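PDB 5JK0: tyrosine recombinase XerH from Helicobacter pylori, which cuts and rejoins recombining DNA molecules as a site-specific tyrosine recombinase and takes part in chromosome segregation. Local coordinates for residues D[198-203]-D[259-264]; D[220-225]-D[272-277]. One frame throughout, in Å; residues are numbered along the deposited sequence.

Interaction 1. Residues D[198-203]-D[259-264]; sequences RARNRL and KEWLIE. With nucleotides of chain H.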
loop_
_atom_site.group_PDB
_atom_site.type_symbol
_atom_site.label_atom_id
_atom_site.label_comp_id
_atom_site.label_asym_id
_atom_site.label_seq_id
_atom_site.Cartn_x
_atom_site.Cartn_y
_atom_site.Cartn_z
ATOM N N ARG D 198 11.519 -14.117 -46.567
ATOM C CA ARG D 198 10.560 -15.082 -46.031
ATOM C C ARG D 198 11.223 -16.145 -45.158
ATOM O O ARG D 198 10.740 -16.447 -44.067
ATOM C CB ARG D 198 9.783 -15.758 -47.162
ATOM C CG ARG D 198 8.650 -16.642 -46.668
ATOM C CD ARG D 198 7.742 -17.077 -47.803
ATOM N NE ARG D 198 6.558 -17.773 -47.308
ATOM C CZ ARG D 198 6.464 -19.091 -47.178
ATOM N NH1 ARG D 198 5.348 -19.636 -46.715
ATOM N NH2 ARG D 198 7.486 -19.867 -47.513
ATOM N N ALA D 199 12.325 -16.708 -45.642
ATOM C CA ALA D 199 13.040 -17.744 -44.904
ATOM C C ALA D 199 13.590 -17.208 -43.586
ATOM O O ALA D 199 13.460 -17.847 -42.541
ATOM C CB ALA D 199 14.166 -18.316 -45.753
ATOM N N ARG D 200 14.197 -16.028 -43.645
ATOM C CA ARG D 200 14.810 -15.410 -42.476
ATOM C C ARG D 200 13.781 -15.033 -41.414
ATOM O O ARG D 200 13.955 -15.334 -40.234
ATOM C CB ARG D 200 15.599 -14.167 -42.890
ATOM C CG ARG D 200 16.257 -13.429 -41.737
ATOM C CD ARG D 200 16.752 -12.067 -42.185
ATOM N NE ARG D 200 15.650 -11.210 -42.615
ATOM C CZ ARG D 200 15.804 -10.046 -43.238
ATOM N NH1 ARG D 200 17.021 -9.594 -43.511
ATOM N NH2 ARG D 200 14.741 -9.336 -43.591
ATOM N N ASN D 201 12.713 -14.370 -41.842
ATOM C CA ASN D 201 11.705 -13.867 -40.916
ATOM C C ASN D 201 10.886 -14.974 -40.263
ATOM O O ASN D 201 10.570 -14.897 -39.076
ATOM C CB ASN D 201 10.776 -12.885 -41.629
ATOM C CG ASN D 201 11.490 -11.619 -42.061
ATOM O OD1 ASN D 201 12.720 -11.554 -42.053
ATOM N ND2 ASN D 201 10.722 -10.605 -42.443
ATOM N N ARG D 202 10.540 -16.001 -41.034
ATOM C CA ARG D 202 9.784 -17.123 -40.489
ATOM C C ARG D 202 10.587 -17.848 -39.415
ATOM O O ARG D 202 10.061 -18.171 -38.352
ATOM C CB ARG D 202 9.381 -18.100 -41.593
ATOM C CG ARG D 202 8.223 -17.621 -42.451
ATOM C CD ARG D 202 7.545 -18.786 -43.149
ATOM N NE ARG D 202 8.467 -19.526 -44.005
ATOM C CZ ARG D 202 8.201 -20.714 -44.534
ATOM N NH1 ARG D 202 9.096 -21.316 -45.305
ATOM N NH2 ARG D 202 7.038 -21.305 -44.291
ATOM N N LEU D 203 11.863 -18.093 -39.695
ATOM C CA LEU D 203 12.739 -18.765 -38.743
ATOM C C LEU D 203 12.922 -17.934 -37.475
ATOM O O LEU D 203 12.935 -18.471 -36.370
ATOM C CB LEU D 203 14.100 -19.059 -39.379
ATOM C CG LEU D 203 15.144 -19.726 -38.481
ATOM C CD1 LEU D 203 14.640 -21.067 -37.965
ATOM C CD2 LEU D 203 16.461 -19.896 -39.221
ATOM N N LYS D 259 17.930 -24.851 -42.382
ATOM C CA LYS D 259 18.723 -25.313 -43.514
ATOM C C LYS D 259 18.526 -24.403 -44.722
ATOM O O LYS D 259 19.480 -24.073 -45.425
ATOM C CB LYS D 259 18.359 -26.755 -43.874
ATOM N N GLU D 260 17.283 -23.995 -44.951
ATOM C CA GLU D 260 16.948 -23.152 -46.093
ATOM C C GLU D 260 17.518 -21.744 -45.945
ATOM O O GLU D 260 18.004 -21.157 -46.914
ATOM C CB GLU D 260 15.430 -23.084 -46.272
ATOM C CG GLU D 260 14.981 -22.253 -47.462
ATOM C CD GLU D 260 13.472 -22.187 -47.590
ATOM O OE1 GLU D 260 12.774 -22.748 -46.719
ATOM O OE2 GLU D 260 12.983 -21.573 -48.563
ATOM N N TRP D 261 17.462 -21.208 -44.730
ATOM C CA TRP D 261 17.931 -19.849 -44.472
ATOM C C TRP D 261 19.451 -19.738 -44.557
ATOM O O TRP D 261 19.975 -18.770 -45.111
ATOM C CB TRP D 261 17.443 -19.365 -43.105
ATOM C CG TRP D 261 18.206 -18.187 -42.570
ATOM C CD1 TRP D 261 18.849 -18.108 -41.368
ATOM C CD2 TRP D 261 18.415 -16.925 -43.220
ATOM N NE1 TRP D 261 19.438 -16.875 -41.227
ATOM C CE2 TRP D 261 19.191 -16.133 -42.351
ATOM C CE3 TRP D 261 18.022 -16.391 -44.452
ATOM C CZ2 TRP D 261 19.579 -14.833 -42.673
ATOM C CZ3 TRP D 261 18.411 -15.102 -44.770
ATOM C CH2 TRP D 261 19.180 -14.337 -43.883
ATOM N N LEU D 262 20.155 -20.726 -44.013
ATOM C CA LEU D 262 21.616 -20.725 -44.039
ATOM C C LEU D 262 22.153 -20.759 -45.467
ATOM O O LEU D 262 23.242 -20.253 -45.740
ATOM C CB LEU D 262 22.168 -21.907 -43.243
ATOM C CG LEU D 262 22.068 -21.791 -41.721
ATOM C CD1 LEU D 262 22.592 -23.050 -41.050
ATOM C CD2 LEU D 262 22.817 -20.562 -41.226
ATOM N N ILE D 263 21.386 -21.356 -46.373
ATOM C CA ILE D 263 21.755 -21.386 -47.783
ATOM C C ILE D 263 21.649 -19.994 -48.395
ATOM O O ILE D 263 22.575 -19.519 -49.054
ATOM C CB ILE D 263 20.869 -22.360 -48.581
ATOM C CG1 ILE D 263 21.118 -23.800 -48.130
ATOM C CG2 ILE D 263 21.136 -22.227 -50.072
ATOM C CD1 ILE D 263 20.214 -24.812 -48.797
ATOM N N GLU D 264 20.515 -19.341 -48.163
ATOM C CA GLU D 264 20.268 -18.010 -48.706
ATOM C C GLU D 264 21.095 -16.947 -47.989
ATOM O O GLU D 264 21.287 -15.845 -48.503
ATOM C CB GLU D 264 18.782 -17.668 -48.616
ATOM C CG GLU D 264 17.877 -18.638 -49.355
ATOM C CD GLU D 264 16.409 -18.291 -49.210
ATOM O OE1 GLU D 264 16.097 -17.320 -48.489
ATOM O OE2 GLU D 264 15.568 -18.989 -49.816
ATOM P P DG H 4 16.005 -5.680 -44.506
ATOM O OP1 DG H 4 17.414 -5.272 -44.315
ATOM O OP2 DG H 4 15.679 -7.109 -44.717
ATOM O "O5'" DG H 4 15.130 -5.155 -43.269
ATOM C "C5'" DG H 4 15.735 -4.404 -42.216
ATOM C "C4'" DG H 4 15.970 -2.961 -42.631
ATOM O "O4'" DG H 4 14.791 -2.442 -43.281
ATOM C "C3'" DG H 4 16.222 -2.000 -41.486
ATOM O "O3'" DG H 4 17.595 -2.022 -41.120
ATOM C "C2'" DG H 4 15.827 -0.655 -42.093
ATOM C "C1'" DG H 4 14.737 -1.038 -43.105
ATOM N N9 DG H 4 13.384 -0.667 -42.690
ATOM C C8 DG H 4 12.293 -1.498 -42.593
ATOM N N7 DG H 4 11.208 -0.888 -42.202
ATOM C C5 DG H 4 11.601 0.433 -42.030
ATOM C C6 DG H 4 10.851 1.560 -41.615
ATOM O O6 DG H 4 9.653 1.614 -41.307
ATOM N N1 DG H 4 11.633 2.712 -41.573
ATOM C C2 DG H 4 12.969 2.768 -41.891
ATOM N N2 DG H 4 13.555 3.970 -41.788
ATOM N N3 DG H 4 13.683 1.719 -42.282
ATOM C C4 DG H 4 12.938 0.588 -42.328
HETATM O O HOH W 1 15.348 -15.072 -46.611
#
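Arg200 lays the start of its aliphatic side chain over one face of the Trp261 indole. Its CB stands 3.6 Å from the centroid of the six-membered ring, 14° off the normal, a CH-pi contact. CG is anti to the backbone N (chi1 179°), which puts it above the same ring, while CD passes beyond the rim near CH2; the two side chains lie side by side, pointing the same way. The apolar packing continues with Leu203, whose CD2 meets Trp261 CD1 at 3.7 Å, and with Ala199, whose CB faces Trp261 CB where the helices come nearest.

Polar contacts lie around this packing. Arg200 turns at chi3, and its NH2 donates to OP2 of DG4 of chain H at 2.7 Å, while NH1 adds a weak bond to the same oxygen. In the guanidinium plane, Arg200 NE donates to Asn201 OD1 at 3.0 Å, which steadies the group's rotation. A water links Glu264 OE1 to Arg200 N, the latter bond weak. Arg202 NH1 stays 4.2 Å from Glu260 OE1, too far for a salt bridge; its NH2 is paired with Asp189 instead.

The axes of 198-203 and 259-264, both in the recombinase domain, come within 8.8 Å, their directions 135° apart, oblique and nearer antiparallel than parallel. Leu203 also packs on Leu257 and Leu258 of helix 255-264, and the three-stranded sheet of 226-250 lies between helices 198-211 and 255-264 in sequence.

Interaction 2. Residues D[220-225]-D[272-277]; sequences QLKIKD and NDLLFC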
loop_
_atom_site.group_PDB
_atom_site.type_symbol
_atom_site.label_atom_id
_atom_site.label_comp_id
_atom_site.label_asym_id
_atom_site.label_seq_id
_atom_site.Cartn_x
_atom_site.Cartn_y
_atom_site.Cartn_z
ATOM N N GLN D 220 20.514 -11.491 -31.610
ATOM C CA GLN D 220 21.955 -11.601 -31.393
ATOM C C GLN D 220 22.440 -13.050 -31.409
ATOM O O GLN D 220 23.581 -13.332 -31.039
ATOM C CB GLN D 220 22.345 -10.937 -30.072
ATOM C CG GLN D 220 22.371 -9.421 -30.130
ATOM C CD GLN D 220 23.461 -8.897 -31.048
ATOM O OE1 GLN D 220 24.620 -9.303 -30.951
ATOM N NE2 GLN D 220 23.091 -7.998 -31.954
ATOM N N LEU D 221 21.575 -13.963 -31.837
ATOM C CA LEU D 221 21.938 -15.374 -31.927
ATOM C C LEU D 221 23.055 -15.596 -32.939
ATOM O O LEU D 221 23.084 -14.964 -33.995
ATOM C CB LEU D 221 20.723 -16.223 -32.303
ATOM C CG LEU D 221 19.669 -16.441 -31.217
ATOM C CD1 LEU D 221 18.562 -17.350 -31.728
ATOM C CD2 LEU D 221 20.306 -17.020 -29.963
ATOM N N LYS D 222 23.975 -16.495 -32.609
ATOM C CA LYS D 222 25.079 -16.817 -33.502
ATOM C C LYS D 222 25.096 -18.306 -33.832
ATOM O O LYS D 222 24.674 -19.135 -33.026
ATOM C CB LYS D 222 26.409 -16.382 -32.883
ATOM C CG LYS D 222 26.561 -14.871 -32.782
ATOM C CD LYS D 222 27.883 -14.477 -32.147
ATOM C CE LYS D 222 28.068 -12.967 -32.165
ATOM N NZ LYS D 222 26.941 -12.257 -31.498
ATOM N N ILE D 223 25.585 -18.629 -35.025
ATOM C CA ILE D 223 25.543 -19.989 -35.555
ATOM C C ILE D 223 26.266 -21.002 -34.669
ATOM O O ILE D 223 25.810 -22.135 -34.508
ATOM C CB ILE D 223 26.149 -20.041 -36.975
ATOM C CG1 ILE D 223 25.485 -18.997 -37.874
ATOM C CG2 ILE D 223 26.009 -21.432 -37.576
ATOM C CD1 ILE D 223 26.046 -18.952 -39.278
ATOM N N LYS D 224 27.382 -20.585 -34.081
ATOM C CA LYS D 224 28.204 -21.485 -33.275
ATOM C C LYS D 224 27.530 -21.885 -31.962
ATOM O O LYS D 224 27.974 -22.816 -31.290
ATOM C CB LYS D 224 29.562 -20.843 -32.982
ATOM C CG LYS D 224 29.482 -19.573 -32.152
ATOM C CD LYS D 224 30.865 -19.041 -31.815
ATOM C CE LYS D 224 30.777 -17.796 -30.948
ATOM N NZ LYS D 224 32.125 -17.281 -30.580
ATOM N N ASP D 225 26.460 -21.184 -31.599
ATOM C CA ASP D 225 25.758 -21.456 -30.347
ATOM C C ASP D 225 24.604 -22.437 -30.536
ATOM O O ASP D 225 23.791 -22.632 -29.631
ATOM C CB ASP D 225 25.244 -20.152 -29.734
ATOM C CG ASP D 225 26.367 -19.231 -29.300
ATOM O OD1 ASP D 225 27.457 -19.739 -28.963
ATOM O OD2 ASP D 225 26.162 -17.999 -29.295
ATOM N N ASN D 272 30.410 -11.676 -39.955
ATOM C CA ASN D 272 30.652 -12.629 -38.875
ATOM C C ASN D 272 29.709 -13.830 -38.903
ATOM O O ASN D 272 29.115 -14.144 -39.935
ATOM C CB ASN D 272 30.552 -11.927 -37.518
ATOM C CG ASN D 272 29.259 -11.155 -37.351
ATOM O OD1 ASN D 272 28.371 -11.212 -38.200
ATOM N ND2 ASN D 272 29.145 -10.427 -36.245
ATOM N N ASP D 273 29.583 -14.498 -37.760
ATOM C CA ASP D 273 28.757 -15.697 -37.651
ATOM C C ASP D 273 27.380 -15.382 -37.075
ATOM O O ASP D 273 26.715 -16.255 -36.518
ATOM C CB ASP D 273 29.456 -16.751 -36.791
ATOM C CG ASP D 273 29.768 -16.250 -35.395
ATOM O OD1 ASP D 273 29.934 -15.024 -35.226
ATOM O OD2 ASP D 273 29.849 -17.083 -34.468
ATOM N N LEU D 274 26.961 -14.128 -37.210
ATOM C CA LEU D 274 25.633 -13.709 -36.779
ATOM C C LEU D 274 24.574 -14.403 -37.632
ATOM O O LEU D 274 24.648 -14.379 -38.860
ATOM C CB LEU D 274 25.495 -12.189 -36.875
ATOM C CG LEU D 274 24.283 -11.545 -36.206
ATOM C CD1 LEU D 274 24.300 -11.794 -34.703
ATOM C CD2 LEU D 274 24.253 -10.055 -36.503
ATOM N N LEU D 275 23.597 -15.027 -36.980
ATOM C CA LEU D 275 22.596 -15.820 -37.690
ATOM C C LEU D 275 21.661 -14.952 -38.527
ATOM O O LEU D 275 21.547 -15.139 -39.738
ATOM C CB LEU D 275 21.782 -16.663 -36.705
ATOM C CG LEU D 275 20.771 -17.621 -37.338
ATOM C CD1 LEU D 275 21.460 -18.548 -38.325
ATOM C CD2 LEU D 275 20.046 -18.422 -36.269
ATOM N N PHE D 276 20.988 -14.008 -37.877
ATOM C CA PHE D 276 20.075 -13.111 -38.574
ATOM C C PHE D 276 20.756 -11.782 -38.887
ATOM O O PHE D 276 21.453 -11.218 -38.044
ATOM C CB PHE D 276 18.812 -12.876 -37.742
ATOM C CG PHE D 276 18.088 -14.139 -37.372
ATOM C CD1 PHE D 276 17.294 -14.795 -38.298
ATOM C CD2 PHE D 276 18.197 -14.667 -36.096
ATOM C CE1 PHE D 276 16.627 -15.959 -37.960
ATOM C CE2 PHE D 276 17.532 -15.830 -35.753
ATOM C CZ PHE D 276 16.746 -16.476 -36.685
ATOM N N CYS D 277 20.554 -11.286 -40.103
ATOM C CA CYS D 277 21.177 -10.039 -40.524
ATOM C C CYS D 277 20.331 -9.297 -41.552
ATOM O O CYS D 277 19.503 -9.896 -42.239
ATOM C CB CYS D 277 22.569 -10.307 -41.098
ATOM S SG CYS D 277 22.577 -11.323 -42.596
HETATM O O HOH W 2 21.247 -13.264 -35.107
#
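Asp273 turns one carboxylate oxygen to Lys222 and the other to Lys224, and both side chains cross it obliquely. The carboxylate meets their methylenes: OD1 is 3.7 Å from Lys222 CD, and OD2 is 3.4 Å from Lys224 CG. CG of Asp273 sits between its own backbone N and carbonyl carbon (chi1 58°), and the carboxylate reaches the lysines from there. Neither ammonium closes a salt bridge; Lys224 NZ remains 4.5 Å from Asp273 OD2, and Lys222 NZ bends at chi4 toward Leu274 CD1.

Ile223 and Leu275 meet at about a right angle, CG1 to CD1. Leu274 sends CD1 to the Leu221 carbonyl oxygen, whereas Leu221 CD1 comes up to the edge of the Phe276 ring, near its plane, at CE2. One face of that ring is covered by CG of Leu275, centred above it.

Lys222 and Leu274 form the non-hydrogen-bonded pair of an isolated antiparallel bridge, which joins the loop after helix 215-219 to the loop before helix 286-300. Ile223 N donates to Asp273 O at 3.0 Å, nearly straight at 171°, and Leu275 N donates to Leu221 O at 3.0 Å. The Leu221 oxygen also accepts from a water that in turn takes the Phe276 N-H.

The bridge and its water thus satisfy Leu221 O, Asp273 O and the N-H groups of Ile223, Leu275 and Phe276, while Leu274 O accepts from Arg265. The nearby lysine charges would be expected to stabilise the Asp273 carboxylate electrostatically, without a direct ion pair, and the two straight backbone bonds set the local register around this one bridge.

In the fold
Interactions 1 and 2 have centres 13 Å apart, and their segments alternate along the chain. Both partners of the 198-203/259-264 helix pair reach the 272-277 loop: Arg200 NH1 is 2.8 Å from Cys277 O and Trp261 NE1 is 3.1 Å from Leu275 O, each a probable hydrogen bond. Leu262 CD2 also packs on Leu275 CD1. Arg200 thereby ties the loop to a DNA phosphate. Interaction 1 is away from the predicted catalytic residues, whereas in interaction 2 the side chain of Gln220 lies about 9 Å from that of Arg214, a predicted active-site residue, and that of Leu221 about 12 Å from that of Arg313, another.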